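Local coordinates for protein UDP-4-amino-4,6-dideoxy-N-acetyl-beta-L-altrosamine transaminase (Helicobacter pylori, PDB 2FNU) that transfers an amino group from glutamate to a UDP-linked 4-keto sugar, using pyridoxal phosphate, in the second step of pseudaminic acid biosynthesis for flagellin modification, at residues E39-F44 against K48-F53; L60-R65 against H227-N232; A172-F177 against S198-K203. All coordinates share one frame; numbering follows the deposited sequence.

Interaction 1 (E39-F44 against K48-F53); sequences EALCEF and KHALVF
Cys42, the residue with most surface buried, rests its sulfur on the strand at His49 and Ala50. With SG anti to the carbonyl carbon (chi1 -71°), the thiol reaches over the face of the peptide joining His49 to Ala50: SG lies 3.5 Å from His49 C and equally close to Ala50 N. The same sulfur also touches the Ala50 methyl, SG to CB 3.8 Å. Leu41 meets that methyl too, its CB standing 4.0 Å from Ala50 CB. Farther along, the leucine extends its CD1 branch to Val52, where CD1 and CG1 are 3.8 Å apart and the two side chains cross at a slant. Consistent with the small Ala50 side chain, the axes of helix 39-44 and strand 49-53 come within 7.2 Å, their directions 136° apart, as the chain doubles back through a short turn. A polar tie lies next to this packing, Val52 N bonding to Glu38 OE1. Helix 32-45 thus covers one face of the sheet at the outermost strand of this chain, with Leu243 of helix 233-244 against Leu41. On the other face Leu51 meets helix 198-208, and His49 NE2 is hydrogen-bonded to Ser198 OG.

Interaction 2 (L60-R65 against H227-N232); sequences LLTLYR and HNFRLN. With PMP (4'-deoxy-4'-aminopyridoxal-5'-phosphate), chain C.
Phe229 carries the packed part of this contact, its ring set against Leu61 and Thr62 of helix 60-65. Thr62 OG1 approaches the ring at its edge, near the plane, 3.6 Å from Phe229 CD2; the hydroxyl is hydrogen-bonded back to Ser58 O, one helical turn earlier. Leu61, with CG anti to the backbone N (chi1 175°), crosses the phenyl group at about a right angle and brings CD2 to 4.0 Å from Phe229 CZ. One face of the ring is covered from within its own loop, His227 CB lying 3.5 Å above the plane over the centre. The packing is looser where Arg65, partly exposed, passes His227: Arg65 NH1 and His227 NE2 stay 4.7 Å apart, each bonded to Glu93 OE2 of the second subunit. Asn228, just before Phe229, faces the cofactor, its CB 3.6 Å from PMP O3P. Arg230 forms a salt bridge with Glu189 of the second subunit, whose Thr57, Ser178 and Ala56 also hold this PMP. The buried ring packs the loop against its own subunit, alongside backbone bonds of Phe229 to Asn54 and Arg208, while polar neighbours, including substrate-binding Asn228, complete an active site across the dimer interface.

Interaction 3 (A172-F177 against S198-K203); sequences ALASVF and SELHEK
Leu173 and Leu200 meet through aliphatic branches alone, and the aromatic rings of both segments are turned to other neighbours. The imidazole of His201 stacks on the ring of His49, and Glu202 OE2 lies in its plane at the edge, 3.7 Å from His201 CD2. Phe177 belongs to the opposite face of the sheet, where its ring packs on Leu159 and Val194. What joins the segments is Leu200, the residue with the most surface buried here. Its CG is anti to the backbone N (chi1 177°), which extends the side chain from the helix toward the strand, and the CD2 methyl makes both contacts. It lies 4.0 Å from Leu173 CG and 4.2 Å from Ala174 CB, so one methyl rests between two consecutive residues. Leu173 has helical backbone angles (phi -52°, psi -44°), and its side chain slants across that of Leu200, whereas Ala174 points its CB toward the helix. The separations are ordinary van der Waals distances and the area is small, about 93 Å² in total, so this is plain hydrophobic packing away from the annotated sites. Two backbone groups nearby have partners: Leu173 O bonds to Thr195 OG1, and Leu200 N in the first helical turn bonds to Asp197 OD1. Strand 174-178 runs between strand 150-154, parallel to it, and the antiparallel strand 191-195, in the mixed seven-stranded sheet characteristic of fold-type I aminotransferases. Helix 198-208 follows strand 191-195 directly and covers the face that bears Ala174, together with helix 56-66, whose Leu63 packs on Ala174 and Val176.

Overall arrangement
The contacts gather round the strand 49-53 end of the large sheet, interaction 1 on one face and interaction 3 on the other, their centres 11 Å apart. Leu51 CG and His201 CE1, 3.3 Å apart, join them. Interaction 2, centred 15 Å from interaction 1, adjoins it where Phe53 CE1 meets Thr62 OG1 at 3.4 Å. Its helix also reaches interaction 3, Leu63 CD1 lying 3.6 Å from Ala174 CB. Interaction 2 is closest to the chemistry: Leu60 touches one PMP, while residues 227-232 approach the other, bound by the second subunit. The side chains of Val52 and Ala174 stay about 11 and 14 Å from a PMP.

Interaction 1 (E39-F44 against K48-F53)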
loop_
_atom_site.group_PDB
_atom_site.type_symbol
_atom_site.label_atom_id
_atom_site.label_comp_id
_atom_site.label_asym_id
_atom_site.label_seq_id
_atom_site.Cartn_x
_atom_site.Cartn_y
_atom_site.Cartn_z
ATOM N N GLU B 39 4.055 -19.073 -0.927
ATOM C CA GLU B 39 4.105 -20.537 -1.022
ATOM C C GLU B 39 3.457 -21.191 0.192
ATOM O O GLU B 39 2.724 -22.179 0.048
ATOM C CB GLU B 39 5.551 -21.013 -1.177
ATOM C CG GLU B 39 6.116 -20.687 -2.562
ATOM C CD GLU B 39 7.635 -20.748 -2.663
ATOM O OE1 GLU B 39 8.146 -20.426 -3.754
ATOM O OE2 GLU B 39 8.315 -21.104 -1.676
ATOM N N ALA B 40 3.713 -20.640 1.381
ATOM C CA ALA B 40 3.126 -21.198 2.591
ATOM C C ALA B 40 1.599 -21.050 2.598
ATOM O O ALA B 40 0.862 -21.929 3.071
ATOM C CB ALA B 40 3.768 -20.574 3.828
ATOM N N LEU B 41 1.107 -19.933 2.062
ATOM C CA LEU B 41 -0.341 -19.757 1.946
ATOM C C LEU B 41 -0.947 -20.794 0.997
ATOM O O LEU B 41 -2.026 -21.327 1.264
ATOM C CB LEU B 41 -0.697 -18.334 1.483
ATOM C CG LEU B 41 -0.480 -17.237 2.542
ATOM C CD1 LEU B 41 -0.437 -15.859 1.864
ATOM C CD2 LEU B 41 -1.585 -17.284 3.619
ATOM N N CYS B 42 -0.266 -21.068 -0.114
ATOM C CA CYS B 42 -0.774 -22.077 -1.047
ATOM C C CYS B 42 -0.830 -23.445 -0.366
ATOM O O CYS B 42 -1.780 -24.200 -0.583
ATOM C CB CYS B 42 0.120 -22.157 -2.287
ATOM S SG CYS B 42 -0.066 -20.686 -3.340
ATOM N N GLU B 43 0.189 -23.764 0.424
ATOM C CA GLU B 43 0.238 -25.060 1.116
ATOM C C GLU B 43 -0.848 -25.151 2.191
ATOM O O GLU B 43 -1.534 -26.169 2.326
ATOM C CB GLU B 43 1.622 -25.308 1.700
ATOM C CG GLU B 43 2.627 -25.496 0.594
ATOM C CD GLU B 43 3.880 -26.225 1.026
ATOM O OE1 GLU B 43 3.802 -27.060 1.955
ATOM O OE2 GLU B 43 4.942 -25.963 0.414
ATOM N N PHE B 44 -1.049 -24.054 2.918
ATOM C CA PHE B 44 -2.072 -24.017 3.957
ATOM C C PHE B 44 -3.484 -24.183 3.404
ATOM O O PHE B 44 -4.306 -24.879 3.996
ATOM C CB PHE B 44 -1.932 -22.685 4.705
ATOM C CG PHE B 44 -2.853 -22.517 5.891
ATOM C CD1 PHE B 44 -2.593 -23.149 7.090
ATOM C CD2 PHE B 44 -3.946 -21.656 5.817
ATOM C CE1 PHE B 44 -3.445 -22.971 8.185
ATOM C CE2 PHE B 44 -4.794 -21.482 6.910
ATOM C CZ PHE B 44 -4.531 -22.128 8.083
ATOM N N LYS B 48 -3.572 -22.953 -5.957
ATOM C CA LYS B 48 -2.506 -22.885 -6.934
ATOM C C LYS B 48 -1.598 -21.663 -6.748
ATOM O O LYS B 48 -0.369 -21.754 -6.905
ATOM C CB LYS B 48 -3.149 -22.859 -8.319
ATOM C CG LYS B 48 -2.317 -23.431 -9.404
ATOM C CD LYS B 48 -3.036 -23.311 -10.743
ATOM C CE LYS B 48 -4.104 -24.350 -10.951
ATOM N NZ LYS B 48 -4.732 -24.138 -12.317
ATOM N N HIS B 49 -2.206 -20.520 -6.423
ATOM C CA HIS B 49 -1.488 -19.243 -6.429
ATOM C C HIS B 49 -1.863 -18.348 -5.265
ATOM O O HIS B 49 -3.008 -18.334 -4.833
ATOM C CB HIS B 49 -1.805 -18.464 -7.699
ATOM C CG HIS B 49 -1.371 -19.139 -8.961
ATOM N ND1 HIS B 49 -0.046 -19.360 -9.265
ATOM C CD2 HIS B 49 -2.088 -19.638 -9.997
ATOM C CE1 HIS B 49 0.033 -19.955 -10.444
ATOM N NE2 HIS B 49 -1.190 -20.144 -10.905
ATOM N N ALA B 50 -0.870 -17.604 -4.772
ATOM C CA ALA B 50 -1.084 -16.575 -3.746
ATOM C C ALA B 50 -0.202 -15.381 -4.041
ATOM O O ALA B 50 0.968 -15.537 -4.455
ATOM C CB ALA B 50 -0.782 -17.118 -2.356
ATOM N N LEU B 51 -0.761 -14.190 -3.811
ATOM C CA LEU B 51 0.004 -12.954 -3.946
ATOM C C LEU B 51 -0.260 -12.118 -2.723
ATOM O O LEU B 51 -1.435 -11.917 -2.381
ATOM C CB LEU B 51 -0.490 -12.140 -5.150
ATOM C CG LEU B 51 -0.081 -12.634 -6.532
ATOM C CD1 LEU B 51 -0.850 -11.844 -7.592
ATOM C CD2 LEU B 51 1.433 -12.506 -6.746
ATOM N N VAL B 52 0.792 -11.615 -2.083
ATOM C CA VAL B 52 0.592 -10.776 -0.903
ATOM C C VAL B 52 0.758 -9.300 -1.256
ATOM O O VAL B 52 1.506 -8.941 -2.187
ATOM C CB VAL B 52 1.500 -11.181 0.282
ATOM C CG1 VAL B 52 1.150 -12.587 0.770
ATOM C CG2 VAL B 52 2.966 -11.150 -0.129
ATOM N N PHE B 53 0.019 -8.456 -0.526
ATOM C CA PHE B 53 -0.151 -7.022 -0.838
ATOM C C PHE B 53 -0.009 -6.218 0.439
ATOM O O PHE B 53 -0.074 -6.797 1.540
ATOM C CB PHE B 53 -1.567 -6.765 -1.376
ATOM C CG PHE B 53 -1.812 -7.309 -2.750
ATOM C CD1 PHE B 53 -1.711 -6.495 -3.865
ATOM C CD2 PHE B 53 -2.137 -8.653 -2.926
ATOM C CE1 PHE B 53 -1.930 -7.008 -5.143
ATOM C CE2 PHE B 53 -2.353 -9.171 -4.192
ATOM C CZ PHE B 53 -2.252 -8.353 -5.305
#

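Interaction 2 (L60-R65 against H227-N232)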
loop_
_atom_site.group_PDB
_atom_site.type_symbol
_atom_site.label_atom_id
_atom_site.label_comp_id
_atom_site.label_asym_id
_atom_site.label_seq_id
_atom_site.Cartn_x
_atom_site.Cartn_y
_atom_site.Cartn_z
ATOM N N LEU B 60 -8.085 -6.178 -2.968
ATOM C CA LEU B 60 -9.424 -6.104 -3.557
ATOM C C LEU B 60 -9.402 -5.282 -4.845
ATOM O O LEU B 60 -9.991 -5.689 -5.857
ATOM C CB LEU B 60 -10.435 -5.494 -2.562
ATOM C CG LEU B 60 -10.927 -6.395 -1.433
ATOM C CD1 LEU B 60 -11.604 -5.574 -0.341
ATOM C CD2 LEU B 60 -11.882 -7.450 -1.951
ATOM N N LEU B 61 -8.730 -4.126 -4.820
ATOM C CA LEU B 61 -8.672 -3.299 -6.024
ATOM C C LEU B 61 -7.996 -4.089 -7.145
ATOM O O LEU B 61 -8.452 -4.093 -8.293
ATOM C CB LEU B 61 -7.863 -2.027 -5.786
ATOM C CG LEU B 61 -7.646 -1.159 -7.035
ATOM C CD1 LEU B 61 -8.985 -0.556 -7.484
ATOM C CD2 LEU B 61 -6.626 -0.054 -6.765
ATOM N N THR B 62 -6.895 -4.751 -6.815
ATOM C CA THR B 62 -6.156 -5.517 -7.827
ATOM C C THR B 62 -7.019 -6.631 -8.425
ATOM O O THR B 62 -7.020 -6.841 -9.640
ATOM C CB THR B 62 -4.876 -6.091 -7.207
ATOM O OG1 THR B 62 -4.077 -4.990 -6.754
ATOM C CG2 THR B 62 -4.069 -6.906 -8.235
ATOM N N LEU B 63 -7.755 -7.328 -7.572
ATOM C CA LEU B 63 -8.678 -8.363 -8.045
ATOM C C LEU B 63 -9.791 -7.759 -8.917
ATOM O O LEU B 63 -10.059 -8.261 -10.029
ATOM C CB LEU B 63 -9.281 -9.133 -6.859
ATOM C CG LEU B 63 -10.355 -10.158 -7.263
ATOM C CD1 LEU B 63 -9.837 -11.186 -8.284
ATOM C CD2 LEU B 63 -10.816 -10.854 -5.964
ATOM N N TYR B 64 -10.451 -6.710 -8.428
ATOM C CA TYR B 64 -11.587 -6.160 -9.161
ATOM C C TYR B 64 -11.174 -5.600 -10.518
ATOM O O TYR B 64 -11.953 -5.666 -11.477
ATOM C CB TYR B 64 -12.234 -5.035 -8.354
ATOM C CG TYR B 64 -12.952 -5.446 -7.064
ATOM C CD1 TYR B 64 -13.258 -4.489 -6.109
ATOM C CD2 TYR B 64 -13.341 -6.780 -6.821
ATOM C CE1 TYR B 64 -13.955 -4.805 -4.946
ATOM C CE2 TYR B 64 -14.026 -7.125 -5.657
ATOM C CZ TYR B 64 -14.340 -6.114 -4.716
ATOM O OH TYR B 64 -15.028 -6.406 -3.556
ATOM N N ARG B 65 -9.968 -5.037 -10.594
ATOM C CA ARG B 65 -9.495 -4.425 -11.833
ATOM C C ARG B 65 -9.079 -5.475 -12.846
ATOM O O ARG B 65 -9.095 -5.215 -14.060
ATOM C CB ARG B 65 -8.301 -3.488 -11.562
ATOM C CG ARG B 65 -8.700 -2.137 -10.938
ATOM C CD ARG B 65 -9.345 -1.165 -11.960
ATOM N NE ARG B 65 -8.426 -0.867 -13.066
ATOM C CZ ARG B 65 -7.422 0.013 -12.996
ATOM N NH1 ARG B 65 -7.213 0.736 -11.893
ATOM N NH2 ARG B 65 -6.618 0.163 -14.046
ATOM N N HIS B 227 0.943 -0.560 -9.842
ATOM C CA HIS B 227 1.106 0.305 -8.676
ATOM C C HIS B 227 2.278 -0.215 -7.853
ATOM O O HIS B 227 3.109 -0.966 -8.357
ATOM C CB HIS B 227 -0.196 0.280 -7.860
ATOM C CG HIS B 227 -1.365 0.878 -8.583
ATOM N ND1 HIS B 227 -1.864 2.118 -8.264
ATOM C CD2 HIS B 227 -2.140 0.410 -9.600
ATOM C CE1 HIS B 227 -2.879 2.407 -9.060
ATOM N NE2 HIS B 227 -3.068 1.391 -9.882
ATOM N N ASN B 228 2.399 0.222 -6.604
ATOM C CA ASN B 228 3.330 -0.443 -5.683
ATOM C C ASN B 228 2.529 -0.784 -4.440
ATOM O O ASN B 228 2.415 0.037 -3.510
ATOM C CB ASN B 228 4.537 0.444 -5.317
ATOM C CG ASN B 228 5.482 -0.215 -4.311
ATOM O OD1 ASN B 228 6.553 0.342 -3.987
ATOM N ND2 ASN B 228 5.106 -1.367 -3.805
ATOM N N PHE B 229 1.922 -1.973 -4.494
ATOM C CA PHE B 229 1.154 -2.537 -3.384
ATOM C C PHE B 229 1.915 -3.715 -2.767
ATOM O O PHE B 229 1.316 -4.639 -2.225
ATOM C CB PHE B 229 -0.213 -3.028 -3.879
ATOM C CG PHE B 229 -1.089 -1.952 -4.483
ATOM C CD1 PHE B 229 -1.030 -0.626 -4.048
ATOM C CD2 PHE B 229 -2.052 -2.311 -5.422
ATOM C CE1 PHE B 229 -1.881 0.344 -4.600
ATOM C CE2 PHE B 229 -2.901 -1.347 -5.978
ATOM C CZ PHE B 229 -2.830 -0.033 -5.559
ATOM N N ARG B 230 3.240 -3.692 -2.854
ATOM C CA ARG B 230 4.026 -4.838 -2.388
ATOM C C ARG B 230 4.003 -4.946 -0.873
ATOM O O ARG B 230 3.891 -3.934 -0.150
ATOM C CB ARG B 230 5.466 -4.715 -2.880
ATOM C CG ARG B 230 5.590 -4.739 -4.409
ATOM C CD ARG B 230 7.037 -4.821 -4.854
ATOM N NE ARG B 230 7.832 -3.670 -4.395
ATOM C CZ ARG B 230 8.311 -2.698 -5.174
ATOM N NH1 ARG B 230 8.105 -2.688 -6.496
ATOM N NH2 ARG B 230 9.051 -1.736 -4.628
ATOM N N LEU B 231 4.100 -6.190 -0.394
ATOM C CA LEU B 231 4.359 -6.461 1.010
ATOM C C LEU B 231 5.869 -6.626 1.171
ATOM O O LEU B 231 6.493 -7.396 0.437
ATOM C CB LEU B 231 3.646 -7.749 1.424
ATOM C CG LEU B 231 3.578 -7.990 2.946
ATOM C CD1 LEU B 231 2.594 -7.000 3.590
ATOM C CD2 LEU B 231 3.139 -9.418 3.262
ATOM N N ASN B 232 6.466 -5.908 2.120
ATOM C CA ASN B 232 7.925 -5.976 2.242
ATOM C C ASN B 232 8.390 -7.216 3.014
ATOM O O ASN B 232 7.564 -8.024 3.465
ATOM C CB ASN B 232 8.460 -4.679 2.858
ATOM C CG ASN B 232 7.878 -4.405 4.227
ATOM O OD1 ASN B 232 7.132 -3.434 4.437
ATOM N ND2 ASN B 232 8.182 -5.280 5.161
HETATM N N1 PMP C . 9.349 8.220 -8.285
HETATM C C2 PMP C . 10.674 7.990 -8.513
HETATM C C2A PMP C . 11.483 9.149 -9.046
HETATM C C3 PMP C . 11.273 6.812 -8.063
HETATM O O3 PMP C . 12.636 6.676 -8.119
HETATM C C4 PMP C . 10.455 5.775 -7.589
HETATM C C4A PMP C . 11.000 4.402 -7.264
HETATM N N4A PMP C . 12.238 4.128 -7.964
HETATM C C5 PMP C . 9.098 6.022 -7.395
HETATM C C6 PMP C . 8.550 7.238 -7.750
HETATM C C5A PMP C . 8.185 4.994 -6.740
HETATM O O4P PMP C . 8.481 4.960 -5.349
HETATM P P PMP C . 8.105 3.671 -4.457
HETATM O O1P PMP C . 9.132 2.630 -4.838
HETATM O O2P PMP C . 8.251 4.125 -3.022
HETATM O O3P PMP C . 6.703 3.219 -4.823
#

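Interaction 3 (A172-F177 against S198-K203)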
loop_
_atom_site.group_PDB
_atom_site.type_symbol
_atom_site.label_atom_id
_atom_site.label_comp_id
_atom_site.label_asym_id
_atom_site.label_seq_id
_atom_site.Cartn_x
_atom_site.Cartn_y
_atom_site.Cartn_z
ATOM N N ALA B 172 -13.827 -19.733 -4.842
ATOM C CA ALA B 172 -14.239 -18.676 -5.744
ATOM C C ALA B 172 -13.204 -18.537 -6.861
ATOM O O ALA B 172 -12.138 -19.163 -6.816
ATOM C CB ALA B 172 -14.347 -17.378 -4.963
ATOM N N LEU B 173 -13.501 -17.716 -7.868
ATOM C CA LEU B 173 -12.494 -17.402 -8.877
ATOM C C LEU B 173 -11.221 -16.927 -8.179
ATOM O O LEU B 173 -10.103 -17.340 -8.530
ATOM C CB LEU B 173 -13.014 -16.332 -9.839
ATOM C CG LEU B 173 -11.965 -15.832 -10.829
ATOM C CD1 LEU B 173 -11.405 -16.991 -11.699
ATOM C CD2 LEU B 173 -12.532 -14.731 -11.703
ATOM N N ALA B 174 -11.400 -16.062 -7.185
ATOM C CA ALA B 174 -10.293 -15.658 -6.329
ATOM C C ALA B 174 -10.868 -15.206 -5.001
ATOM O O ALA B 174 -12.037 -14.796 -4.941
ATOM C CB ALA B 174 -9.500 -14.531 -6.982
ATOM N N SER B 175 -10.035 -15.266 -3.965
ATOM C CA SER B 175 -10.440 -14.880 -2.618
ATOM C C SER B 175 -9.402 -13.955 -1.998
ATOM O O SER B 175 -8.209 -14.090 -2.260
ATOM C CB SER B 175 -10.594 -16.121 -1.741
ATOM O OG SER B 175 -11.540 -17.033 -2.313
ATOM N N VAL B 176 -9.873 -13.030 -1.176
ATOM C CA VAL B 176 -8.989 -12.056 -0.530
ATOM C C VAL B 176 -8.926 -12.349 0.961
ATOM O O VAL B 176 -9.947 -12.651 1.569
ATOM C CB VAL B 176 -9.500 -10.625 -0.768
ATOM C CG1 VAL B 176 -8.798 -9.599 0.146
ATOM C CG2 VAL B 176 -9.355 -10.282 -2.261
ATOM N N PHE B 177 -7.724 -12.252 1.543
ATOM C CA PHE B 177 -7.548 -12.294 2.998
ATOM C C PHE B 177 -6.883 -11.010 3.481
ATOM O O PHE B 177 -6.142 -10.377 2.739
ATOM C CB PHE B 177 -6.672 -13.487 3.392
ATOM C CG PHE B 177 -7.294 -14.823 3.063
ATOM C CD1 PHE B 177 -6.931 -15.504 1.908
ATOM C CD2 PHE B 177 -8.260 -15.374 3.880
ATOM C CE1 PHE B 177 -7.515 -16.737 1.595
ATOM C CE2 PHE B 177 -8.859 -16.609 3.572
ATOM C CZ PHE B 177 -8.487 -17.290 2.432
ATOM N N SER B 198 -4.286 -19.248 -13.235
ATOM C CA SER B 198 -2.919 -18.781 -13.449
ATOM C C SER B 198 -2.834 -17.474 -14.239
ATOM O O SER B 198 -1.977 -16.627 -13.935
ATOM C CB SER B 198 -2.083 -19.858 -14.153
ATOM O OG SER B 198 -2.024 -21.030 -13.354
ATOM N N GLU B 199 -3.684 -17.305 -15.257
ATOM C CA GLU B 199 -3.658 -16.069 -16.035
ATOM C C GLU B 199 -4.012 -14.873 -15.147
ATOM O O GLU B 199 -3.370 -13.817 -15.234
ATOM C CB GLU B 199 -4.571 -16.164 -17.258
ATOM C CG GLU B 199 -3.928 -17.030 -18.358
ATOM C CD GLU B 199 -4.787 -17.211 -19.606
ATOM O OE1 GLU B 199 -4.345 -17.972 -20.500
ATOM O OE2 GLU B 199 -5.874 -16.603 -19.713
ATOM N N LEU B 200 -4.983 -15.067 -14.256
ATOM C CA LEU B 200 -5.392 -13.987 -13.354
ATOM C C LEU B 200 -4.262 -13.656 -12.373
ATOM O O LEU B 200 -3.930 -12.485 -12.146
ATOM C CB LEU B 200 -6.672 -14.382 -12.599
ATOM C CG LEU B 200 -7.174 -13.361 -11.570
ATOM C CD1 LEU B 200 -7.351 -11.980 -12.186
ATOM C CD2 LEU B 200 -8.488 -13.855 -10.964
ATOM N N HIS B 201 -3.677 -14.699 -11.782
ATOM C CA HIS B 201 -2.499 -14.513 -10.925
ATOM C C HIS B 201 -1.412 -13.671 -11.599
ATOM O O HIS B 201 -0.970 -12.679 -11.037
ATOM C CB HIS B 201 -1.953 -15.880 -10.494
ATOM C CG HIS B 201 -0.653 -15.805 -9.763
ATOM N ND1 HIS B 201 -0.570 -15.431 -8.438
ATOM C CD2 HIS B 201 0.612 -16.074 -10.165
ATOM C CE1 HIS B 201 0.697 -15.466 -8.060
ATOM N NE2 HIS B 201 1.434 -15.855 -9.087
ATOM N N GLU B 202 -1.028 -14.030 -12.822
ATOM C CA GLU B 202 0.040 -13.287 -13.483
ATOM C C GLU B 202 -0.361 -11.827 -13.759
ATOM O O GLU B 202 0.489 -10.930 -13.663
ATOM C CB GLU B 202 0.490 -13.992 -14.770
ATOM C CG GLU B 202 1.020 -15.415 -14.555
ATOM C CD GLU B 202 2.307 -15.488 -13.733
ATOM O OE1 GLU B 202 2.994 -14.456 -13.542
ATOM O OE2 GLU B 202 2.624 -16.596 -13.250
ATOM N N LYS B 203 -1.632 -11.590 -14.095
ATOM C CA LYS B 203 -2.095 -10.199 -14.340
ATOM C C LYS B 203 -2.028 -9.369 -13.049
ATOM O O LYS B 203 -1.572 -8.210 -13.050
ATOM C CB LYS B 203 -3.532 -10.170 -14.842
ATOM C CG LYS B 203 -3.695 -10.353 -16.324
ATOM C CD LYS B 203 -5.165 -10.331 -16.722
ATOM C CE LYS B 203 -5.777 -8.936 -16.607
ATOM N NZ LYS B 203 -7.172 -8.841 -17.205
#